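Local coordinates for protein discoidin-2 (Dictyostelium discoideum, PDB 2VM9) that binds galactose and N-acetylgalactosamine as a homotrimeric lectin, carries bound calcium, and may take part in spore formation and spore coat assembly, at residues A[33-38]-A[118-123]; A[91-96]-A[103-108]; A[173-178]-A[183-188]; A[222-227]-A[232-237]. All coordinates share one frame; numbering follows the deposited sequence.

Contacts 1 and 2 belong to the N-terminal beta-sandwich, contacts 3 and 4 to the lectin-like domain, and nearest atoms of the two groups stay at least about 36 Å apart. Contacts 1, 2 and 3 lie at the surface, whereas contact 4 is partly buried. Contact 1 is the smallest, one methyl of I120 against L35 and the N36 amide, with no hydrogen bond across. Contact 2 and contact 4 are both antiparallel hairpin pairings, but water completes the first while direct side-chain bonds reinforce the second. Contact 3 docks a loop on strand 183-190 through a salt bridge and apolar packing; that strand neighbours 230-237 of contact 4, and H188 ND1 probably hydrogen-bonds D232 OD1 between them.

Contact 1: residues A[33-38]-A[118-123]; sequences SILNFS and NSIVTI
I120 is where 118-123 touches 33-38, its side chain reaching L35 and N36; two residues earlier, N118 shares partners with the facing segment. At N118 the side-chain OD1 is bonded by R148 NH2 and the backbone O by Q79 NE2. Both partners also hold the opposite segment, since R148 NH1 binds F37 O and Q79 OE1 accepts from N36 N. At I120 the contact itself is made by the terminal methyl, CD1, which lies 3.9 Å from L35 CD2. The same CD1 meets the N36 amide at nearly equal range, 3.9 Å from ND2 and 4.0 Å from OD1, and the two side chains cross at about a right angle. An extended second torsion (chi2 169°) carries CD1 out to this position, while L35 swings its CG anti to the backbone N (chi1 -158°). L35 and N36 are the central residues of a type II beta turn, closed by F37 N to I34 O at 2.9 Å, and this turn belongs to a loop of the discoidin (F5/8 type C) beta-sandwich. N36 has the positive phi of its third position. V121 to I123 lie on strand 121-131 beside strand 70-79, V121 and I123 pairing with T78 and I76 and T122 OG1 bonding S77 OG, as the chain leads away from the turn.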
# COMPACT_ATOMS: atom_id res chain seq x y z
N SER A 33 25.44 1.08 -2.69
CA SER A 33 25.42 -0.38 -2.76
C SER A 33 24.69 -0.97 -3.96
O SER A 33 24.64 -2.19 -4.09
CB SER A 33 24.89 -1.01 -1.45
OG SER A 33 23.47 -0.87 -1.33
N ILE A 34 24.08 -0.15 -4.80
CA ILE A 34 23.34 -0.76 -5.91
C ILE A 34 24.26 -1.55 -6.85
O ILE A 34 25.41 -1.15 -7.13
CB ILE A 34 22.50 0.24 -6.74
CG1 ILE A 34 21.47 -0.57 -7.55
CG2 ILE A 34 23.39 1.06 -7.70
CD1 ILE A 34 20.39 0.28 -8.15
N LEU A 35 23.75 -2.67 -7.35
CA LEU A 35 24.44 -3.47 -8.37
C LEU A 35 24.99 -2.56 -9.46
O LEU A 35 24.26 -1.67 -9.95
CB LEU A 35 23.46 -4.47 -8.99
CG LEU A 35 24.12 -5.68 -9.64
CD1 LEU A 35 24.69 -6.63 -8.56
CD2 LEU A 35 23.09 -6.38 -10.51
N ASN A 36 26.26 -2.78 -9.82
CA ASN A 36 26.97 -2.04 -10.89
C ASN A 36 27.23 -0.55 -10.59
O ASN A 36 27.64 0.23 -11.48
CB ASN A 36 26.25 -2.21 -12.24
CG ASN A 36 26.35 -3.63 -12.77
OD1 ASN A 36 27.41 -4.24 -12.73
ND2 ASN A 36 25.24 -4.15 -13.29
N PHE A 37 26.99 -0.16 -9.34
CA PHE A 37 27.28 1.20 -8.92
C PHE A 37 28.71 1.55 -9.28
O PHE A 37 29.64 0.79 -8.99
CB PHE A 37 27.10 1.41 -7.40
CG PHE A 37 27.47 2.81 -6.96
CD1 PHE A 37 26.64 3.90 -7.27
CD2 PHE A 37 28.65 3.06 -6.30
CE1 PHE A 37 27.03 5.23 -6.91
CE2 PHE A 37 29.04 4.36 -5.93
CZ PHE A 37 28.22 5.44 -6.21
N SER A 38 28.89 2.69 -9.93
CA SER A 38 30.23 3.18 -10.20
C SER A 38 30.20 4.70 -10.24
O SER A 38 29.20 5.30 -10.65
CB SER A 38 30.75 2.63 -11.52
OG SER A 38 30.05 3.22 -12.59
N ASN A 118 33.77 -7.49 -9.61
CA ASN A 118 32.68 -7.07 -10.52
C ASN A 118 31.74 -8.14 -11.02
O ASN A 118 30.70 -7.82 -11.61
CB ASN A 118 33.26 -6.32 -11.74
CG ASN A 118 33.90 -5.03 -11.34
OD1 ASN A 118 33.33 -4.25 -10.59
ND2 ASN A 118 35.09 -4.78 -11.84
N SER A 119 32.11 -9.42 -10.86
CA SER A 119 31.26 -10.45 -11.44
C SER A 119 30.03 -10.63 -10.56
O SER A 119 30.12 -10.61 -9.33
CB SER A 119 31.98 -11.79 -11.58
OG SER A 119 33.16 -11.65 -12.37
N ILE A 120 28.89 -10.74 -11.21
CA ILE A 120 27.62 -10.83 -10.50
C ILE A 120 27.31 -12.28 -10.16
O ILE A 120 27.43 -13.17 -11.02
CB ILE A 120 26.51 -10.18 -11.33
CG1 ILE A 120 26.84 -8.68 -11.49
CG2 ILE A 120 25.11 -10.45 -10.68
CD1 ILE A 120 25.98 -7.94 -12.53
N VAL A 121 26.89 -12.52 -8.93
CA VAL A 121 26.42 -13.85 -8.53
C VAL A 121 24.96 -13.74 -8.15
O VAL A 121 24.59 -12.95 -7.29
CB VAL A 121 27.25 -14.44 -7.35
CG1 VAL A 121 26.61 -15.80 -6.85
CG2 VAL A 121 28.71 -14.60 -7.80
N THR A 122 24.12 -14.54 -8.81
CA THR A 122 22.66 -14.44 -8.65
C THR A 122 22.12 -15.76 -8.14
O THR A 122 22.50 -16.85 -8.64
CB THR A 122 21.98 -14.07 -9.99
OG1 THR A 122 22.54 -12.85 -10.48
CG2 THR A 122 20.45 -13.94 -9.81
N ILE A 123 21.28 -15.65 -7.13
CA ILE A 123 20.56 -16.75 -6.54
C ILE A 123 19.08 -16.54 -6.83
O ILE A 123 18.55 -15.45 -6.61
CB ILE A 123 20.76 -16.75 -5.02
CG1 ILE A 123 22.27 -16.71 -4.71
CG2 ILE A 123 20.02 -17.91 -4.34
CD1 ILE A 123 23.07 -17.79 -5.34

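Contact 2: residues A[91-96]-A[103-108]; sequences YKLRYT and VEYNNG
Y95 and V103 satisfy each other's backbones: Y95 N donates to V103 O at 2.9 Å and V103 N to Y95 O at 2.8 Å, which makes them an antiparallel hydrogen-bonded pair. R94 and E104 form the adjoining non-hydrogen-bonded pair, with side chains on the other face. The next bond is Y105 N to L93 O, 2.8 Å and nearly straight (172° at the hydrogen). In place of a return bond, a water accepts from L93 N at 3.0 Å and lies 2.9 Å from Y105 O, to which it can donate, though other acceptors compete for its protons. Y105 O also accepts from G108 N at 3.0 Å, closing the turn by which the chain leaves regular pairing. A second water accepts from N106 N and lies at the in-plane edge of the Y95 ring, bonded to the hydroxyl OH. A third accepts from K92 NZ and donates to one conformer of E104, a tentative bridge since the glutamate has two; the charges are beyond salt-bridge range. V103 CG2 sits over one face of the Y95 ring as a CH-pi contact, 3.6 Å from the centroid and 21° off the normal. The ring reaches it because Y95 CG lies between backbone N and carbonyl carbon (chi1 63°). Y105 CB packs on L93 CB, and the Y105 ring meets F125 edge-to-face. In this hairpin of strands 87-96 and 102-112, direct bonds thus hold the regular pairs, while water bridges polar groups where strand 102-112 is interrupted.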
# COMPACT_ATOMS: atom_id res chain seq x y z
N TYR A 91 27.21 -15.58 2.31
CA TYR A 91 26.26 -14.90 3.19
C TYR A 91 25.04 -15.77 3.48
O TYR A 91 24.79 -16.79 2.80
CB TYR A 91 25.83 -13.55 2.58
CG TYR A 91 25.12 -13.68 1.23
CD1 TYR A 91 23.73 -13.89 1.17
CD2 TYR A 91 25.82 -13.55 0.03
CE1 TYR A 91 23.07 -14.01 -0.07
CE2 TYR A 91 25.16 -13.65 -1.22
CZ TYR A 91 23.79 -13.88 -1.24
OH TYR A 91 23.14 -13.96 -2.44
N LYS A 92 24.31 -15.36 4.51
CA LYS A 92 22.99 -15.90 4.83
C LYS A 92 21.93 -14.82 4.55
O LYS A 92 22.25 -13.63 4.42
CB LYS A 92 22.91 -16.29 6.32
CG LYS A 92 23.80 -17.51 6.69
CD LYS A 92 23.75 -17.75 8.21
CE LYS A 92 24.71 -18.88 8.56
NZ LYS A 92 24.51 -19.36 9.97
N LEU A 93 20.69 -15.26 4.46
CA LEU A 93 19.57 -14.35 4.25
C LEU A 93 18.54 -14.60 5.33
O LEU A 93 18.31 -15.75 5.73
CB LEU A 93 18.92 -14.55 2.88
CG LEU A 93 19.68 -14.13 1.63
CD1 LEU A 93 18.93 -14.69 0.39
CD2 LEU A 93 19.86 -12.57 1.57
N ARG A 94 17.94 -13.51 5.79
CA ARG A 94 16.83 -13.55 6.73
C ARG A 94 15.70 -12.73 6.13
O ARG A 94 15.94 -11.81 5.34
CB ARG A 94 17.23 -12.92 8.06
CG ARG A 94 18.58 -13.35 8.60
CD ARG A 94 18.74 -12.90 10.04
NE ARG A 94 17.86 -13.65 10.93
CZ ARG A 94 17.01 -13.11 11.80
NH1 ARG A 94 16.90 -11.79 11.95
NH2 ARG A 94 16.28 -13.92 12.54
N TYR A 95 14.47 -13.05 6.50
CA TYR A 95 13.36 -12.22 6.06
C TYR A 95 12.21 -12.28 7.01
O TYR A 95 12.19 -13.13 7.92
CB TYR A 95 12.93 -12.57 4.63
CG TYR A 95 12.42 -13.97 4.48
CD1 TYR A 95 11.07 -14.26 4.68
CD2 TYR A 95 13.28 -15.02 4.14
CE1 TYR A 95 10.58 -15.55 4.53
CE2 TYR A 95 12.81 -16.32 4.00
CZ TYR A 95 11.46 -16.57 4.19
OH TYR A 95 10.99 -17.85 4.07
N THR A 96 11.26 -11.38 6.79
CA THR A 96 10.06 -11.31 7.61
C THR A 96 8.90 -10.88 6.75
O THR A 96 9.00 -9.98 5.91
CB THR A 96 10.22 -10.34 8.83
OG1 THR A 96 9.03 -10.37 9.63
CG2 THR A 96 10.52 -8.89 8.33
N VAL A 103 12.63 -15.08 9.86
CA VAL A 103 13.06 -16.43 9.61
C VAL A 103 14.31 -16.42 8.77
O VAL A 103 14.58 -15.47 8.04
CB VAL A 103 11.97 -17.30 8.95
CG1 VAL A 103 10.73 -17.37 9.85
CG2 VAL A 103 11.62 -16.79 7.60
N GLU A 104 15.09 -17.50 8.89
CA GLU A 104 16.28 -17.70 8.09
C GLU A 104 15.90 -18.35 6.77
O GLU A 104 15.10 -19.30 6.75
CB GLU A 104 17.27 -18.59 8.86
CG GLU A 104 18.03 -17.85 9.98
CD GLU A 104 19.37 -18.49 10.31
OE1 GLU A 104 19.40 -19.70 10.60
OE2 GLU A 104 20.39 -17.79 10.30
N TYR A 105 16.44 -17.85 5.67
CA TYR A 105 16.17 -18.45 4.38
C TYR A 105 16.77 -19.87 4.31
O TYR A 105 17.93 -20.08 4.63
CB TYR A 105 16.76 -17.60 3.28
CG TYR A 105 16.79 -18.27 1.93
CD1 TYR A 105 15.61 -18.47 1.21
CD2 TYR A 105 18.00 -18.70 1.38
CE1 TYR A 105 15.63 -19.09 -0.04
CE2 TYR A 105 18.04 -19.31 0.12
CZ TYR A 105 16.85 -19.51 -0.57
OH TYR A 105 16.89 -20.11 -1.81
N ASN A 106 15.96 -20.84 3.89
CA ASN A 106 16.44 -22.22 3.68
C ASN A 106 17.23 -22.77 4.86
O ASN A 106 18.35 -23.27 4.70
CB ASN A 106 17.28 -22.29 2.41
CG ASN A 106 17.45 -23.71 1.92
OD1 ASN A 106 16.61 -24.57 2.22
ND2 ASN A 106 18.53 -23.96 1.18
N ASN A 107 16.65 -22.61 6.06
CA ASN A 107 17.26 -23.14 7.29
C ASN A 107 18.66 -22.61 7.61
O ASN A 107 19.46 -23.31 8.24
CB ASN A 107 17.25 -24.67 7.24
CG ASN A 107 15.86 -25.24 7.38
OD1 ASN A 107 15.40 -26.00 6.52
ND2 ASN A 107 15.17 -24.86 8.46
N GLY A 108 18.94 -21.38 7.19
CA GLY A 108 20.22 -20.75 7.49
C GLY A 108 21.30 -21.15 6.51
O GLY A 108 22.49 -21.04 6.83
O HOH W 1 21.85 -20.45 10.96
O HOH W 2 20.20 -18.22 4.43
O HOH W 3 12.96 -20.12 3.33

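Contact 3: residues A[173-178]-A[183-188]; sequences DRSLNS and RTIVRH
D173 OD1 is gripped by three groups: S175 N at 3.0 Å, S175 OG at 2.7 Å, and R187 NH2 of the facing strand at 3.2 Å in a salt bridge. The two serine donors come from the same face of the carboxylate; the backbone N lies well above its plane (58° out), whereas the hydroxyl lies nearer the plane on the syn side. Carboxylate and guanidinium are turned 85° apart, and NH2 alone faces the carboxylate, since NE and NH1 are taken by I171 O and V186 O; this is not a two-pronged pairing. A water accepts weakly from NH2 and donates to D173 OD2. R187 bends at its second torsion, and I185 CD1 lies over one guanidinium face, toward its rim, 3.6 Å above the plane. The bond from S175 N defines an Asx turn, which overlaps a type I beta turn from R174 to N177. This loop follows strand 163-170 in the lectin-like domain and docks against strand 183-190, within this chain an outermost strand of a three-stranded antiparallel sheet. Packing is tight at S175 CB and I185 CG2, 3.5 Å apart. Beside them L176 CG lies 3.9 Å from I185 CG1, while L176 CD2 reaches the R183 backbone. At the far end R183 NH1 donates to S178 O at 3.0 Å, a bent bond (136°) entering above the carbonyl plane. The same guanidinium is tied down by the carbonyls of G181, N241 and G239, close to the carbohydrate-binding residues W238 and R218.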
# COMPACT_ATOMS: atom_id res chain seq x y z
N ASP A 173 -40.16 3.34 -4.97
CA ASP A 173 -41.54 3.66 -5.31
C ASP A 173 -42.14 2.56 -6.19
O ASP A 173 -41.52 1.51 -6.39
CB ASP A 173 -41.64 5.05 -5.98
CG ASP A 173 -41.06 5.08 -7.39
OD1 ASP A 173 -40.74 4.03 -7.98
OD2 ASP A 173 -40.96 6.21 -7.94
N ARG A 174 -43.34 2.82 -6.73
CA ARG A 174 -44.10 1.77 -7.43
C ARG A 174 -43.92 1.82 -8.95
O ARG A 174 -44.79 1.34 -9.70
CB ARG A 174 -45.58 1.87 -7.07
CG ARG A 174 -45.84 1.98 -5.59
CD ARG A 174 -45.47 0.71 -4.83
NE ARG A 174 -44.03 0.55 -4.54
CZ ARG A 174 -43.37 1.10 -3.52
NH1 ARG A 174 -44.02 1.91 -2.66
NH2 ARG A 174 -42.07 0.84 -3.35
N SER A 175 -42.78 2.37 -9.37
CA SER A 175 -42.47 2.54 -10.78
C SER A 175 -42.59 1.27 -11.61
O SER A 175 -42.96 1.33 -12.80
CB SER A 175 -41.04 3.09 -10.94
OG SER A 175 -41.02 4.43 -10.61
N LEU A 176 -42.23 0.12 -11.02
CA LEU A 176 -42.29 -1.16 -11.71
C LEU A 176 -43.43 -2.06 -11.22
O LEU A 176 -43.49 -3.25 -11.58
CB LEU A 176 -40.95 -1.90 -11.57
CG LEU A 176 -39.74 -1.25 -12.27
CD1 LEU A 176 -38.57 -2.23 -12.14
CD2 LEU A 176 -40.01 -0.91 -13.76
N ASN A 177 -44.33 -1.48 -10.46
CA ASN A 177 -45.39 -2.24 -9.81
C ASN A 177 -46.66 -2.44 -10.65
O ASN A 177 -47.69 -2.87 -10.12
CB ASN A 177 -45.76 -1.63 -8.46
CG ASN A 177 -46.41 -2.65 -7.54
OD1 ASN A 177 -45.90 -3.78 -7.42
ND2 ASN A 177 -47.53 -2.28 -6.91
N SER A 178 -46.57 -2.15 -11.94
CA SER A 178 -47.72 -2.35 -12.84
C SER A 178 -47.20 -2.41 -14.26
O SER A 178 -46.08 -2.01 -14.53
CB SER A 178 -48.72 -1.18 -12.73
OG SER A 178 -48.13 0.06 -13.09
N ARG A 183 -39.99 -3.44 -18.79
CA ARG A 183 -40.23 -2.21 -18.06
C ARG A 183 -39.00 -1.93 -17.20
O ARG A 183 -38.49 -2.82 -16.53
CB ARG A 183 -41.49 -2.34 -17.19
CG ARG A 183 -42.77 -2.21 -18.03
CD ARG A 183 -43.98 -2.75 -17.29
NE ARG A 183 -43.86 -4.21 -17.18
CZ ARG A 183 -43.93 -4.91 -16.04
NH1 ARG A 183 -44.20 -4.33 -14.87
NH2 ARG A 183 -43.76 -6.23 -16.09
N THR A 184 -38.49 -0.70 -17.27
CA THR A 184 -37.23 -0.41 -16.57
C THR A 184 -37.31 0.95 -15.92
O THR A 184 -38.05 1.83 -16.36
CB THR A 184 -35.95 -0.51 -17.50
OG1 THR A 184 -35.96 0.53 -18.49
CG2 THR A 184 -35.87 -1.82 -18.21
N ILE A 185 -36.57 1.12 -14.83
CA ILE A 185 -36.41 2.45 -14.24
C ILE A 185 -34.96 2.59 -13.84
O ILE A 185 -34.29 1.60 -13.51
CB ILE A 185 -37.34 2.70 -13.07
CG1 ILE A 185 -37.18 1.69 -11.92
CG2 ILE A 185 -38.77 2.75 -13.54
CD1 ILE A 185 -36.04 2.13 -10.93
N VAL A 186 -34.47 3.82 -13.88
CA VAL A 186 -33.08 4.07 -13.59
C VAL A 186 -33.05 4.86 -12.30
O VAL A 186 -33.79 5.84 -12.16
CB VAL A 186 -32.42 4.90 -14.73
CG1 VAL A 186 -31.12 5.54 -14.25
CG2 VAL A 186 -32.18 4.05 -15.93
N ARG A 187 -32.19 4.44 -11.38
CA ARG A 187 -31.87 5.26 -10.22
C ARG A 187 -30.43 5.69 -10.36
O ARG A 187 -29.53 4.85 -10.47
CB ARG A 187 -32.05 4.47 -8.92
CG ARG A 187 -33.50 4.16 -8.60
CD ARG A 187 -34.27 5.45 -8.33
NE ARG A 187 -35.70 5.22 -8.16
CZ ARG A 187 -36.62 5.36 -9.12
NH1 ARG A 187 -36.27 5.72 -10.36
NH2 ARG A 187 -37.90 5.16 -8.84
N HIS A 188 -30.20 7.01 -10.36
CA HIS A 188 -28.83 7.47 -10.46
C HIS A 188 -28.19 7.53 -9.10
O HIS A 188 -28.77 8.05 -8.13
CB HIS A 188 -28.66 8.79 -11.20
CG HIS A 188 -27.22 9.17 -11.37
ND1 HIS A 188 -26.41 8.60 -12.33
CD2 HIS A 188 -26.43 10.00 -10.65
CE1 HIS A 188 -25.19 9.10 -12.22
NE2 HIS A 188 -25.18 9.94 -11.21
O HOH W 4 -39.82 7.24 -10.10

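Contact 4: residues A[222-227]-A[232-237]; sequences KSENIT and DLTFIT
K222 with T234 and E224 with D232 are hydrogen-bonded antiparallel pairs flanking the non-hydrogen-bonded pair S223 and L233. Strand 222-224 and strand 232-237 run at 143° between the N-to-C directions of these short segments, the twist usual in antiparallel pairs. Four backbone bonds join them. K222 N reaches T234 O at 3.0 Å, with T234 N to K222 O at 2.8 Å in return. E224 N donates to D232 O at 2.8 Å, and D232 N to E224 O likewise at 2.8 Å. In the non-hydrogen-bonded pair, CA-H groups of S223 and L233 point to the carbonyls of D232 and K222. The pairing is the hairpin of strands 216-224 and 230-237 in the H-type lectin domain, with 230-237 in the middle of a three-stranded sheet. On the face bearing E224 and T234, T234 OG1 donates to E224 OE1 at 2.6 Å, from above the carboxylate plane (40° out of it). N225 has positive phi, where regular strand ends, and turns its amide to D232. There ND2 donates to the anti lone pair of OD2 at 2.9 Å, nearly straight at 164°. Amide and carboxylate planes are perpendicular, and the other oxygen, D232 OD1, has H188 as a probable partner. K222 stretches out fully (all torsions beyond chi1 near 180°) and lays CD 3.9 Å from I236 CD1. I236 lies near W238, a carbohydrate-binding residue just beyond T237, whose OG1 bonds R218 O. On the opposite face L233 CD1 sits over the centre of the F235 ring.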
# COMPACT_ATOMS: atom_id res chain seq x y z
N LYS A 222 -28.93 -3.91 -13.24
CA LYS A 222 -27.69 -3.72 -13.98
C LYS A 222 -27.11 -2.37 -13.55
O LYS A 222 -27.85 -1.38 -13.42
CB LYS A 222 -27.94 -3.64 -15.49
CG LYS A 222 -28.27 -4.95 -16.15
CD LYS A 222 -28.47 -4.76 -17.66
CE LYS A 222 -28.98 -6.07 -18.28
NZ LYS A 222 -29.24 -5.91 -19.74
N SER A 223 -25.80 -2.34 -13.34
CA SER A 223 -25.09 -1.06 -13.20
C SER A 223 -24.64 -0.63 -14.61
O SER A 223 -24.06 -1.43 -15.35
CB SER A 223 -23.91 -1.20 -12.25
OG SER A 223 -23.01 -2.17 -12.74
N GLU A 224 -24.93 0.62 -14.97
CA GLU A 224 -24.66 1.10 -16.33
C GLU A 224 -24.20 2.54 -16.23
O GLU A 224 -24.35 3.17 -15.17
CB GLU A 224 -25.93 1.10 -17.19
CG GLU A 224 -26.73 -0.14 -17.17
CD GLU A 224 -27.84 -0.09 -18.21
OE1 GLU A 224 -28.75 0.76 -18.10
OE2 GLU A 224 -27.76 -0.89 -19.16
N ASN A 225 -23.71 3.08 -17.35
CA ASN A 225 -23.32 4.50 -17.41
C ASN A 225 -22.43 4.90 -16.24
O ASN A 225 -22.64 5.92 -15.60
CB ASN A 225 -24.57 5.38 -17.47
CG ASN A 225 -25.47 5.03 -18.65
OD1 ASN A 225 -24.98 4.74 -19.75
ND2 ASN A 225 -26.77 5.03 -18.43
N ILE A 226 -21.44 4.05 -15.96
CA ILE A 226 -20.53 4.26 -14.84
C ILE A 226 -19.57 5.38 -15.23
O ILE A 226 -19.01 5.36 -16.31
CB ILE A 226 -19.75 3.00 -14.48
CG1 ILE A 226 -20.70 1.83 -14.16
CG2 ILE A 226 -18.81 3.28 -13.29
CD1 ILE A 226 -20.07 0.42 -14.24
N THR A 227 -19.43 6.35 -14.36
CA THR A 227 -18.45 7.45 -14.55
C THR A 227 -17.57 7.54 -13.31
O THR A 227 -17.72 6.77 -12.35
CB THR A 227 -19.16 8.81 -14.77
OG1 THR A 227 -19.80 9.24 -13.56
CG2 THR A 227 -20.19 8.71 -15.90
N ASP A 232 -25.63 4.44 -13.02
CA ASP A 232 -27.07 4.23 -12.99
C ASP A 232 -27.35 2.78 -12.63
O ASP A 232 -26.79 1.87 -13.24
CB ASP A 232 -27.68 4.48 -14.39
CG ASP A 232 -27.71 5.94 -14.77
OD1 ASP A 232 -27.85 6.81 -13.90
OD2 ASP A 232 -27.66 6.21 -15.99
N LEU A 233 -28.22 2.58 -11.65
CA LEU A 233 -28.75 1.23 -11.38
C LEU A 233 -30.05 1.14 -12.17
O LEU A 233 -31.02 1.85 -11.88
CB LEU A 233 -29.03 1.05 -9.90
CG LEU A 233 -29.14 -0.41 -9.38
CD1 LEU A 233 -29.93 -1.30 -10.31
CD2 LEU A 233 -27.79 -1.02 -9.12
N THR A 234 -30.04 0.32 -13.22
CA THR A 234 -31.22 0.12 -14.01
C THR A 234 -31.94 -1.10 -13.41
O THR A 234 -31.35 -2.18 -13.37
CB THR A 234 -30.88 -0.09 -15.48
OG1 THR A 234 -30.19 1.08 -15.98
CG2 THR A 234 -32.16 -0.32 -16.29
N PHE A 235 -33.17 -0.88 -12.92
CA PHE A 235 -33.99 -1.95 -12.36
C PHE A 235 -34.88 -2.41 -13.50
O PHE A 235 -35.45 -1.57 -14.21
CB PHE A 235 -34.84 -1.43 -11.21
CG PHE A 235 -34.04 -1.05 -9.99
CD1 PHE A 235 -33.90 -1.94 -8.94
CD2 PHE A 235 -33.45 0.22 -9.89
CE1 PHE A 235 -33.19 -1.60 -7.80
CE2 PHE A 235 -32.70 0.57 -8.76
CZ PHE A 235 -32.57 -0.34 -7.70
N ILE A 236 -35.02 -3.72 -13.65
CA ILE A 236 -35.67 -4.25 -14.83
C ILE A 236 -36.67 -5.33 -14.43
O ILE A 236 -36.35 -6.19 -13.59
CB ILE A 236 -34.59 -4.89 -15.73
CG1 ILE A 236 -33.50 -3.87 -16.08
CG2 ILE A 236 -35.23 -5.56 -16.96
CD1 ILE A 236 -32.25 -4.49 -16.66
N THR A 237 -37.86 -5.30 -15.03
CA THR A 237 -38.71 -6.47 -15.04
C THR A 237 -39.29 -6.64 -16.45
O THR A 237 -39.11 -5.79 -17.31
CB THR A 237 -39.81 -6.40 -13.91
OG1 THR A 237 -40.41 -7.70 -13.77
CG2 THR A 237 -40.89 -5.36 -14.23